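Local coordinates for protein putative glutathione S-transferase (Corynebacterium glutamicum, PDB 3M1G) that probably acts as a glutathione transferase of the ECM4-like, omega-related type, using a predicted nucleophilic cysteine in a thioredoxin-like domain, at residues Tyr62-Arg68 with Ile89-Gly95. Numbering follows the deposited sequence.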
loop_
_atom_site.group_PDB
_atom_site.type_symbol
_atom_site.label_atom_id
_atom_site.label_comp_id
_atom_site.label_asym_id
_atom_site.label_seq_id
_atom_site.Cartn_x
_atom_site.Cartn_y
_atom_site.Cartn_z
ATOM N N TYR A 62 -27.078 30.382 -8.481
ATOM C CA TYR A 62 -26.187 29.327 -8.957
ATOM C C TYR A 62 -26.062 28.148 -7.995
ATOM O O TYR A 62 -26.210 28.284 -6.758
ATOM C CB TYR A 62 -24.784 29.895 -9.206
ATOM C CG TYR A 62 -24.759 31.149 -10.014
ATOM C CD1 TYR A 62 -24.975 31.116 -11.387
ATOM C CD2 TYR A 62 -24.570 32.402 -9.389
ATOM C CE1 TYR A 62 -24.958 32.260 -12.128
ATOM C CE2 TYR A 62 -24.551 33.554 -10.106
ATOM C CZ TYR A 62 -24.760 33.503 -11.478
ATOM O OH TYR A 62 -24.734 34.664 -12.217
ATOM N N ARG A 63 -25.753 26.982 -8.578
ATOM C CA ARG A 63 -25.541 25.746 -7.833
ATOM C C ARG A 63 -24.171 25.180 -8.157
ATOM O O ARG A 63 -23.777 25.120 -9.328
ATOM C CB ARG A 63 -26.625 24.716 -8.207
ATOM C CG ARG A 63 -26.426 23.320 -7.606
ATOM C CD ARG A 63 -27.582 22.382 -7.984
ATOM N NE ARG A 63 -28.754 22.852 -7.283
ATOM C CZ ARG A 63 -29.229 22.326 -6.157
ATOM N NH1 ARG A 63 -28.706 21.225 -5.626
ATOM N NH2 ARG A 63 -30.291 22.885 -5.596
ATOM N N LEU A 64 -23.442 24.778 -7.109
ATOM C CA LEU A 64 -22.205 24.041 -7.281
ATOM C C LEU A 64 -22.545 22.552 -7.394
ATOM O O LEU A 64 -23.176 21.982 -6.509
ATOM C CB LEU A 64 -21.244 24.271 -6.117
ATOM C CG LEU A 64 -19.924 23.503 -6.146
ATOM C CD1 LEU A 64 -19.059 23.951 -7.345
ATOM C CD2 LEU A 64 -19.175 23.698 -4.784
ATOM N N VAL A 65 -22.160 21.951 -8.514
ATOM C CA VAL A 65 -22.448 20.552 -8.746
ATOM C C VAL A 65 -21.093 19.875 -8.581
ATOM O O VAL A 65 -20.143 20.187 -9.299
ATOM C CB VAL A 65 -23.044 20.276 -10.131
ATOM C CG1 VAL A 65 -23.184 18.691 -10.365
ATOM C CG2 VAL A 65 -24.415 20.991 -10.297
ATOM N N ALA A 66 -21.004 19.017 -7.574
ATOM C CA ALA A 66 -19.744 18.405 -7.172
ATOM C C ALA A 66 -19.914 16.890 -6.953
ATOM O O ALA A 66 -21.032 16.343 -7.088
ATOM C CB ALA A 66 -19.227 19.098 -5.889
ATOM N N ALA A 67 -18.818 16.193 -6.676
ATOM C CA ALA A 67 -18.877 14.767 -6.307
ATOM C C ALA A 67 -17.913 14.581 -5.154
ATOM O O ALA A 67 -16.772 15.088 -5.202
ATOM C CB ALA A 67 -18.469 13.857 -7.508
ATOM N N ARG A 68 -18.339 13.850 -4.135
ATOM C CA ARG A 68 -17.470 13.560 -2.980
ATOM C C ARG A 68 -16.155 12.897 -3.352
ATOM O O ARG A 68 -15.127 13.194 -2.769
ATOM C CB ARG A 68 -18.194 12.657 -1.973
ATOM C CG ARG A 68 -19.384 13.294 -1.288
ATOM C CD ARG A 68 -18.931 14.463 -0.358
ATOM N NE ARG A 68 -20.076 14.968 0.394
ATOM C CZ ARG A 68 -20.179 16.191 0.919
ATOM N NH1 ARG A 68 -19.199 17.097 0.785
ATOM N NH2 ARG A 68 -21.295 16.524 1.565
ATOM N N ILE A 89 -24.769 29.928 -2.587
ATOM C CA ILE A 89 -24.625 29.013 -3.712
ATOM C C ILE A 89 -25.022 27.641 -3.190
ATOM O O ILE A 89 -24.488 27.154 -2.168
ATOM C CB ILE A 89 -23.171 28.947 -4.206
ATOM C CG1 ILE A 89 -22.687 30.319 -4.680
ATOM C CG2 ILE A 89 -22.960 27.864 -5.296
ATOM C CD1 ILE A 89 -21.108 30.398 -4.870
ATOM N N SER A 90 -25.987 27.015 -3.861
ATOM C CA SER A 90 -26.498 25.714 -3.423
ATOM C C SER A 90 -25.537 24.606 -3.862
ATOM O O SER A 90 -24.591 24.853 -4.617
ATOM C CB SER A 90 -27.913 25.465 -3.977
ATOM O OG SER A 90 -27.902 25.423 -5.399
ATOM N N LEU A 91 -25.790 23.387 -3.393
ATOM C CA LEU A 91 -24.863 22.248 -3.598
ATOM C C LEU A 91 -25.646 21.050 -4.117
ATOM O O LEU A 91 -26.641 20.658 -3.513
ATOM C CB LEU A 91 -24.160 21.826 -2.310
ATOM C CG LEU A 91 -23.125 20.700 -2.442
ATOM C CD1 LEU A 91 -21.905 21.169 -3.279
ATOM C CD2 LEU A 91 -22.668 20.179 -1.074
ATOM N N GLY A 92 -25.210 20.531 -5.260
ATOM C CA GLY A 92 -25.697 19.264 -5.786
ATOM C C GLY A 92 -24.547 18.244 -5.793
ATOM O O GLY A 92 -23.452 18.552 -6.232
ATOM N N LEU A 93 -24.799 17.052 -5.275
ATOM C CA LEU A 93 -23.812 15.957 -5.276
ATOM C C LEU A 93 -24.165 14.894 -6.333
ATOM O O LEU A 93 -25.314 14.460 -6.397
ATOM C CB LEU A 93 -23.729 15.349 -3.888
ATOM C CG LEU A 93 -23.221 16.348 -2.849
ATOM C CD1 LEU A 93 -23.452 15.801 -1.458
ATOM C CD2 LEU A 93 -21.752 16.709 -3.051
ATOM N N THR A 94 -23.180 14.516 -7.156
ATOM C CA THR A 94 -23.348 13.563 -8.275
ATOM C C THR A 94 -22.110 12.672 -8.357
ATOM O O THR A 94 -21.355 12.595 -7.386
ATOM C CB THR A 94 -23.494 14.292 -9.635
ATOM O OG1 THR A 94 -23.870 13.360 -10.662
ATOM C CG2 THR A 94 -22.172 14.969 -10.028
ATOM N N GLY A 95 -21.928 11.970 -9.486
ATOM C CA GLY A 95 -20.673 11.200 -9.765
ATOM C C GLY A 95 -19.521 11.903 -10.518
ATOM O O GLY A 95 -19.751 12.822 -11.314
HETATM O O HOH W 1 -20.834 12.500 -4.760
#
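Leu-64 and Leu-91 lie side by side on one face of two parallel strands, pointing the same way, with Leu-64 CD2 4.0 Å from Leu-91 CD1. That methyl of Leu-91 also reaches over the backbone to Leu-64 O, filling the dip between Leu-64 and the small Ala-66. At one end of this row Ile-89 drops its CG2 branch onto the start of Leu-64, 3.6 Å from Leu-64 N; at the other, Leu-93, with CG anti to its carbonyl carbon (chi1 -63°), brings CD1 obliquely past the guanidinium of Arg-68, 3.8 Å from Arg-68 NH2. Helix 71-83 packs on Leu-64, Ala-66 and Leu-91 of this face, through Thr-76, Val-77 and Arg-80.

The other face has a different relief. Arg-63 runs out extended, then bends at chi3 (-69°) and folds its guanidinium over Ser-90, whose OG sits 3.0 Å above the guanidinium plane toward the rim; that hydroxyl spends its hydrogen bond on Glu-144. Arg-63 CD fills the side of Gly-92 where a CB would stand, 4.1 Å from Gly-92 N. Further along, Val-65 CG1 meets Thr-94 CG2 in one of the two Thr-94 conformers.

Five backbone hydrogen bonds join the strands, from Ser-90 N to Tyr-62 O through to Thr-94 N to Ala-66 O; the two made by Gly-92, from its N to Leu-64 O and to its O from Ala-66 N, are nearly straight (172° at each hydrogen). Where the chains part, a water bridges Thr-94 O to Arg-68 N, and Ala-67 CB nestles 3.2 Å from Thr-94 O. The strands and helix 71-83 form the beta-alpha-beta unit of a thioredoxin-like glutathione transferase domain, with the predicted nucleophile Cys-70 just beyond the first strand.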